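Local structure of PadR family transcriptional regulator (6ABQ) at residues Ile22-Arg25 and Ile26-Glu30; Ile48-Gly51 and Thr52-Ile56; Ala93-Trp96 and Lys97-Phe101. The protein probably binds DNA as a dimeric PadR-family transcription factor, with a winged helix-turn-helix fold and control by a bound ligand. One frame throughout, in Å; residues are numbered along the deposited sequence.

Contact 1 (Ile22-Arg25 and Ile26-Glu30)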
# COMPACT_ATOMS: atom_id res chain seq x y z
N ILE B 22 5.62 -4.44 -10.49
CA ILE B 22 6.90 -4.81 -11.10
C ILE B 22 6.81 -6.21 -11.72
O ILE B 22 7.18 -6.39 -12.88
CB ILE B 22 8.07 -4.64 -10.10
CG1 ILE B 22 8.22 -3.15 -9.74
CG2 ILE B 22 9.37 -5.17 -10.69
CD1 ILE B 22 9.14 -2.83 -8.58
N LEU B 23 6.29 -7.18 -10.95
CA LEU B 23 6.01 -8.52 -11.47
C LEU B 23 5.12 -8.49 -12.72
O LEU B 23 5.41 -9.19 -13.70
CB LEU B 23 5.40 -9.43 -10.37
CG LEU B 23 6.26 -9.91 -9.19
CD1 LEU B 23 5.38 -10.56 -8.12
CD2 LEU B 23 7.37 -10.86 -9.60
N GLU B 24 4.07 -7.66 -12.69
CA GLU B 24 3.18 -7.46 -13.84
C GLU B 24 3.91 -6.94 -15.07
O GLU B 24 3.70 -7.45 -16.17
CB GLU B 24 1.99 -6.56 -13.48
CG GLU B 24 1.02 -6.25 -14.62
CD GLU B 24 0.15 -7.44 -15.05
OE1 GLU B 24 -0.19 -8.30 -14.22
OE2 GLU B 24 -0.21 -7.49 -16.23
N ARG B 25 4.76 -5.93 -14.88
CA ARG B 25 5.59 -5.38 -15.96
C ARG B 25 6.58 -6.42 -16.51
O ARG B 25 6.74 -6.54 -17.73
CB ARG B 25 6.32 -4.10 -15.49
CG ARG B 25 7.34 -3.52 -16.47
CD ARG B 25 6.71 -3.08 -17.79
NE ARG B 25 7.71 -2.77 -18.80
CZ ARG B 25 8.29 -3.65 -19.61
NH1 ARG B 25 7.99 -4.94 -19.55
NH2 ARG B 25 9.19 -3.24 -20.49
N ILE B 26 7.22 -7.18 -15.61
CA ILE B 26 8.16 -8.25 -16.00
C ILE B 26 7.46 -9.37 -16.79
O ILE B 26 8.01 -9.89 -17.77
CB ILE B 26 8.99 -8.78 -14.79
CG1 ILE B 26 9.81 -7.65 -14.15
CG2 ILE B 26 9.93 -9.90 -15.22
CD1 ILE B 26 10.49 -8.00 -12.84
N SER B 27 6.23 -9.70 -16.38
CA SER B 27 5.40 -10.73 -17.03
C SER B 27 5.14 -10.45 -18.51
O SER B 27 4.90 -11.37 -19.30
CB SER B 27 4.05 -10.87 -16.32
OG SER B 27 3.12 -9.91 -16.79
N ARG B 28 5.17 -9.17 -18.87
CA ARG B 28 4.85 -8.74 -20.23
C ARG B 28 6.02 -8.89 -21.21
O ARG B 28 5.82 -8.95 -22.42
CB ARG B 28 4.28 -7.32 -20.20
CG ARG B 28 2.91 -7.30 -19.54
CD ARG B 28 2.37 -5.90 -19.27
NE ARG B 28 1.02 -5.97 -18.71
CZ ARG B 28 0.31 -4.92 -18.28
NH1 ARG B 28 0.81 -3.69 -18.34
NH2 ARG B 28 -0.91 -5.12 -17.79
N GLY B 29 7.23 -8.98 -20.66
CA GLY B 29 8.46 -9.14 -21.46
C GLY B 29 9.71 -8.77 -20.67
O GLY B 29 9.64 -7.95 -19.75
N GLU B 30 10.84 -9.38 -21.05
CA GLU B 30 12.15 -9.13 -20.42
C GLU B 30 12.45 -7.64 -20.30
O GLU B 30 12.28 -6.87 -21.26
CB GLU B 30 13.29 -9.87 -21.17
CG GLU B 30 13.40 -9.55 -22.66
CD GLU B 30 14.63 -10.14 -23.35
OE1 GLU B 30 15.34 -10.97 -22.75
OE2 GLU B 30 14.87 -9.77 -24.52
O HOH W 1 9.68 -5.62 -22.01
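Glu-24 and Arg-28 pair one turn apart near the C-terminal end of helix 17-27, the first helix of the winged helix-turn-helix unit expected of a PadR protein. Their link is a salt bridge, with Glu-24 OE2 2.9 Å from Arg-28 NH2. The carboxylate and guanidinium planes stand 80° apart, so the two groups do not meet flat. Glu-24 CG runs anti to the backbone N (chi1 178°), and the bend at chi2 (72°) brings the carboxylate back to the arginine. Its CG also lies over one guanidinium face. Arg-28 NH1 is bound as well by the carbonyl of Ala-114 of the second subunit, which ties this part of the chain to the partner subunit.

The backbone bonds are those of a helix running out. Ile-26 N binds Ile-22 O, and Ser-27 N binds Leu-23 O. Arg-28 N then reaches back only three residues, to Arg-25 O at 3.3 Å, and comes from above the carbonyl plane. Gly-29 leaves the helix with positive phi. Ser-27 OG gives its proton to Glu-24 O at 2.6 Å.

Apolar contact is on the buried side. Ile-22 CG2 meets Ile-26 CD1 at 3.7 Å, and both residues face helix 50-62.

Arg-25 bends at chi2 toward the turn that follows. Its main partner is Glu-35, in a salt bridge from NH2. Arg-25 NH1 makes a weak bond to Gly-29 O at 3.4 Å. A water in the guanidinium plane accepts from Arg-25 NH2 at 2.9 Å and donates to Glu-30 O at 3.0 Å.

Contact 2 (Ile48-Gly51 and Thr52-Ile56)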
# COMPACT_ATOMS: atom_id res chain seq x y z
N ILE B 48 9.13 7.18 -7.32
CA ILE B 48 9.96 5.96 -7.29
C ILE B 48 11.25 6.18 -8.08
O ILE B 48 11.21 6.55 -9.26
CB ILE B 48 9.21 4.72 -7.85
CG1 ILE B 48 8.20 4.20 -6.83
CG2 ILE B 48 10.15 3.56 -8.17
CD1 ILE B 48 6.78 4.44 -7.25
N VAL B 49 12.38 5.96 -7.42
CA VAL B 49 13.69 6.07 -8.04
C VAL B 49 14.22 4.67 -8.40
O VAL B 49 13.76 3.65 -7.87
CB VAL B 49 14.69 6.90 -7.17
CG1 VAL B 49 14.14 8.30 -6.89
CG2 VAL B 49 15.06 6.19 -5.86
N GLU B 50 15.18 4.66 -9.33
CA GLU B 50 15.85 3.46 -9.83
C GLU B 50 16.44 2.59 -8.70
O GLU B 50 16.32 1.36 -8.72
CB GLU B 50 16.97 3.92 -10.77
CG GLU B 50 17.18 3.07 -12.00
CD GLU B 50 18.50 3.40 -12.69
OE1 GLU B 50 18.82 4.60 -12.88
OE2 GLU B 50 19.22 2.44 -13.02
N GLY B 51 17.07 3.26 -7.74
CA GLY B 51 17.67 2.62 -6.57
C GLY B 51 16.69 1.78 -5.76
O GLY B 51 17.05 0.68 -5.32
N THR B 52 15.47 2.29 -5.58
CA THR B 52 14.40 1.54 -4.91
C THR B 52 14.01 0.29 -5.72
O THR B 52 13.89 -0.81 -5.14
CB THR B 52 13.16 2.42 -4.58
OG1 THR B 52 13.57 3.59 -3.87
CG2 THR B 52 12.13 1.65 -3.72
N VAL B 53 13.84 0.46 -7.04
CA VAL B 53 13.48 -0.65 -7.94
C VAL B 53 14.50 -1.80 -7.84
O VAL B 53 14.11 -2.96 -7.79
CB VAL B 53 13.25 -0.18 -9.41
CG1 VAL B 53 13.24 -1.34 -10.40
CG2 VAL B 53 11.93 0.58 -9.52
N TYR B 54 15.79 -1.45 -7.76
CA TYR B 54 16.87 -2.43 -7.57
C TYR B 54 16.71 -3.29 -6.31
O TYR B 54 16.89 -4.51 -6.39
CB TYR B 54 18.25 -1.76 -7.61
CG TYR B 54 18.66 -1.27 -8.99
CD1 TYR B 54 18.49 -2.08 -10.12
CD2 TYR B 54 19.24 -0.00 -9.16
CE1 TYR B 54 18.86 -1.64 -11.39
CE2 TYR B 54 19.62 0.44 -10.42
CZ TYR B 54 19.43 -0.38 -11.52
OH TYR B 54 19.79 0.06 -12.77
N THR B 55 16.35 -2.66 -5.19
CA THR B 55 16.09 -3.37 -3.92
C THR B 55 14.95 -4.39 -4.06
O THR B 55 15.03 -5.50 -3.54
CB THR B 55 15.79 -2.43 -2.72
OG1 THR B 55 14.46 -1.91 -2.81
CG2 THR B 55 16.79 -1.27 -2.61
N ILE B 56 13.89 -3.99 -4.77
CA ILE B 56 12.72 -4.85 -4.99
C ILE B 56 13.07 -6.02 -5.92
O ILE B 56 12.65 -7.16 -5.67
CB ILE B 56 11.48 -4.05 -5.49
CG1 ILE B 56 11.06 -3.02 -4.42
CG2 ILE B 56 10.32 -5.00 -5.79
CD1 ILE B 56 10.17 -1.90 -4.92
O HOH W 2 11.79 5.54 -4.23
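Ile-48 meets Val-53 at the start of helix 50-62, the third helix of the winged helix-turn-helix unit and the probable recognition helix. In the conformer described, their CG2 methyls are 3.7 Å apart and the side chains cross at about a right angle. Val-53 also packs on helix 33-42.

Val-49 holds the N-cap position, where its backbone carbonyl starts the helix. Val-49 O takes a bond from Val-53 N at 3.3 Å and a weak one from Thr-52 N. Val-49 CG2 lies 3.6 Å from Thr-52 OG1. A water bridges Val-49 N and the same hydroxyl.

Glu-50 runs alongside Tyr-54, and both side chains point the same way. Tyr-54 OH donates to Glu-50 OE2; the modelled 2.5 Å is very short, and its exact value is doubtful. The carboxylate and ring planes are 58° apart. In the backbone, Glu-50 O accepts from Tyr-54 N at 3.0 Å.

Gly-51 O receives a weak bond from Thr-55 N and touches Thr-55 CG2 at 3.3 Å. Thr-55 OG1 sits between the backbone N and the carbonyl carbon (chi1 76°), which turns it back to a lone pair of Thr-52 O, in the carbonyl plane.

If the bond is as modelled, a phenol donating to the carboxylate would probably steady the tyrosine and favour the charged form of Glu-50.

Contact 3 (Ala93-Trp96 and Lys97-Phe101)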
# COMPACT_ATOMS: atom_id res chain seq x y z
N ALA B 93 -0.41 -13.96 -10.02
CA ALA B 93 -1.82 -14.36 -9.95
C ALA B 93 -2.36 -14.25 -8.51
O ALA B 93 -3.47 -13.76 -8.31
CB ALA B 93 -2.02 -15.77 -10.50
N ILE B 94 -1.55 -14.69 -7.54
CA ILE B 94 -1.86 -14.57 -6.11
C ILE B 94 -1.97 -13.09 -5.66
O ILE B 94 -2.89 -12.75 -4.92
CB ILE B 94 -0.88 -15.39 -5.23
CG1 ILE B 94 -1.08 -16.89 -5.46
CG2 ILE B 94 -1.09 -15.11 -3.74
CD1 ILE B 94 0.08 -17.76 -5.02
N PHE B 95 -1.04 -12.24 -6.13
CA PHE B 95 -1.09 -10.79 -5.86
C PHE B 95 -2.42 -10.16 -6.27
O PHE B 95 -3.00 -9.40 -5.48
CB PHE B 95 0.08 -10.04 -6.53
CG PHE B 95 -0.15 -8.55 -6.62
CD1 PHE B 95 0.04 -7.72 -5.51
CD2 PHE B 95 -0.59 -7.97 -7.82
CE1 PHE B 95 -0.19 -6.35 -5.59
CE2 PHE B 95 -0.82 -6.59 -7.90
CZ PHE B 95 -0.62 -5.79 -6.78
N TRP B 96 -2.87 -10.45 -7.49
CA TRP B 96 -4.13 -9.91 -8.02
C TRP B 96 -5.36 -10.36 -7.22
O TRP B 96 -6.29 -9.57 -7.00
CB TRP B 96 -4.30 -10.23 -9.52
CG TRP B 96 -3.36 -9.44 -10.42
CD1 TRP B 96 -2.40 -9.96 -11.25
CD2 TRP B 96 -3.29 -8.01 -10.57
NE1 TRP B 96 -1.74 -8.94 -11.90
CE2 TRP B 96 -2.27 -7.74 -11.51
CE3 TRP B 96 -4.00 -6.94 -10.00
CZ2 TRP B 96 -1.93 -6.43 -11.89
CZ3 TRP B 96 -3.66 -5.64 -10.38
CH2 TRP B 96 -2.64 -5.40 -11.32
N LYS B 97 -5.35 -11.62 -6.77
CA LYS B 97 -6.38 -12.15 -5.89
C LYS B 97 -6.43 -11.40 -4.56
O LYS B 97 -7.51 -11.03 -4.09
CB LYS B 97 -6.21 -13.67 -5.68
CG LYS B 97 -7.13 -14.51 -6.56
CD LYS B 97 -6.55 -15.88 -6.94
CE LYS B 97 -6.69 -16.94 -5.85
NZ LYS B 97 -8.10 -17.28 -5.49
N ARG B 98 -5.26 -11.16 -3.97
CA ARG B 98 -5.17 -10.47 -2.67
C ARG B 98 -5.48 -8.97 -2.78
O ARG B 98 -6.17 -8.41 -1.92
CB ARG B 98 -3.81 -10.71 -2.02
CG ARG B 98 -3.56 -12.16 -1.63
CD ARG B 98 -2.12 -12.37 -1.22
NE ARG B 98 -1.97 -13.62 -0.48
CZ ARG B 98 -0.83 -14.28 -0.30
NH1 ARG B 98 0.30 -13.83 -0.84
NH2 ARG B 98 -0.82 -15.40 0.40
N TRP B 99 -4.96 -8.36 -3.85
CA TRP B 99 -5.23 -6.96 -4.17
C TRP B 99 -6.72 -6.68 -4.42
O TRP B 99 -7.22 -5.65 -4.00
CB TRP B 99 -4.37 -6.47 -5.35
CG TRP B 99 -4.47 -4.97 -5.54
CD1 TRP B 99 -3.73 -4.00 -4.91
CD2 TRP B 99 -5.40 -4.27 -6.39
NE1 TRP B 99 -4.12 -2.75 -5.33
CE2 TRP B 99 -5.14 -2.88 -6.24
CE3 TRP B 99 -6.40 -4.69 -7.28
CZ2 TRP B 99 -5.87 -1.90 -6.93
CZ3 TRP B 99 -7.13 -3.71 -7.98
CH2 TRP B 99 -6.85 -2.33 -7.80
N ASP B 100 -7.40 -7.61 -5.11
CA ASP B 100 -8.85 -7.53 -5.30
C ASP B 100 -9.63 -7.63 -3.99
O ASP B 100 -10.57 -6.85 -3.77
CB ASP B 100 -9.36 -8.60 -6.27
CG ASP B 100 -9.26 -8.16 -7.72
OD1 ASP B 100 -9.53 -6.98 -8.04
OD2 ASP B 100 -8.93 -9.03 -8.56
N PHE B 101 -9.24 -8.57 -3.13
CA PHE B 101 -9.81 -8.73 -1.78
C PHE B 101 -9.67 -7.43 -0.99
O PHE B 101 -10.65 -6.93 -0.44
CB PHE B 101 -9.15 -9.90 -1.03
CG PHE B 101 -9.76 -10.19 0.33
CD1 PHE B 101 -10.85 -11.06 0.45
CD2 PHE B 101 -9.24 -9.60 1.49
CE1 PHE B 101 -11.42 -11.32 1.69
CE2 PHE B 101 -9.81 -9.85 2.73
CZ PHE B 101 -10.90 -10.72 2.84
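The backbone is regular alpha helix, and four i to i+4 bonds run from Lys-97, Arg-98, Trp-99 and Asp-100 back to Ala-93, Ile-94, Phe-95 and Trp-96. The shortest is Trp-99 N to Phe-95 O at 2.8 Å.

Three aromatic side chains cluster on one side. Phe-95 and Trp-99 lie side by side and point the same way. Trp-99 CB sits over one face of the Phe-95 ring, 4.3 Å from its centroid and 18° off the normal, in a CH-pi contact. The rings themselves are set obliquely, with planes 34° apart for the five-membered ring of Trp-99. Phe-95 CZ reaches Trp-99 CD1 at 4.0 Å. Both residues place CG anti to the backbone N (chi1 163° for Phe-95), which sends the two rings out along the same direction.

Trp-96 comes in beside them. Its CZ3 is 4.2 Å from Trp-99 CE3, and this atom of Trp-99 stands at the edge of the Trp-96 indole, near its plane. One face of that indole meets Phe-95 CE2. The indole NE1 is held by Glu-24.

All of this lies on the long C-terminal helix 86-110. In PadR proteins such a helix serves dimerisation, and here the second subunit touches it. Ile-106 of that subunit packs on Trp-99, and Lys-110 of that subunit packs on Trp-96.

Elsewhere round the helix, Ile-94 and Arg-98 run side by side. Ile-94 CG2 lies over one face of the guanidinium, 3.5 Å from Arg-98 CZ. Asp-100 OD2 forms a salt bridge with Lys-110 of the second subunit. The same oxygen stands 3.1 Å from Trp-96 O, where both atoms are acceptors.

From the N terminus, contact 1 comes first, near the end of helix 17-27. Contact 2 follows at the start of helix 50-62, and contact 3 lies midway along helix 86-110. Each is local, within about two turns of chain; contact 1 runs off its helix and contact 2 runs onto one. They stand in series, and none nests in or crosses another. In space contact 1 stands between the other two, touching both. Its Ile-22 CD1 packs on Ile-56 CG2 of contact 2, which joins the first and third helices. Its Glu-24 OE1 probably bonds to Trp-96 NE1 of contact 3, which joins the DNA-binding unit to the C-terminal helix 86-110. Contacts 2 and 3 do not touch.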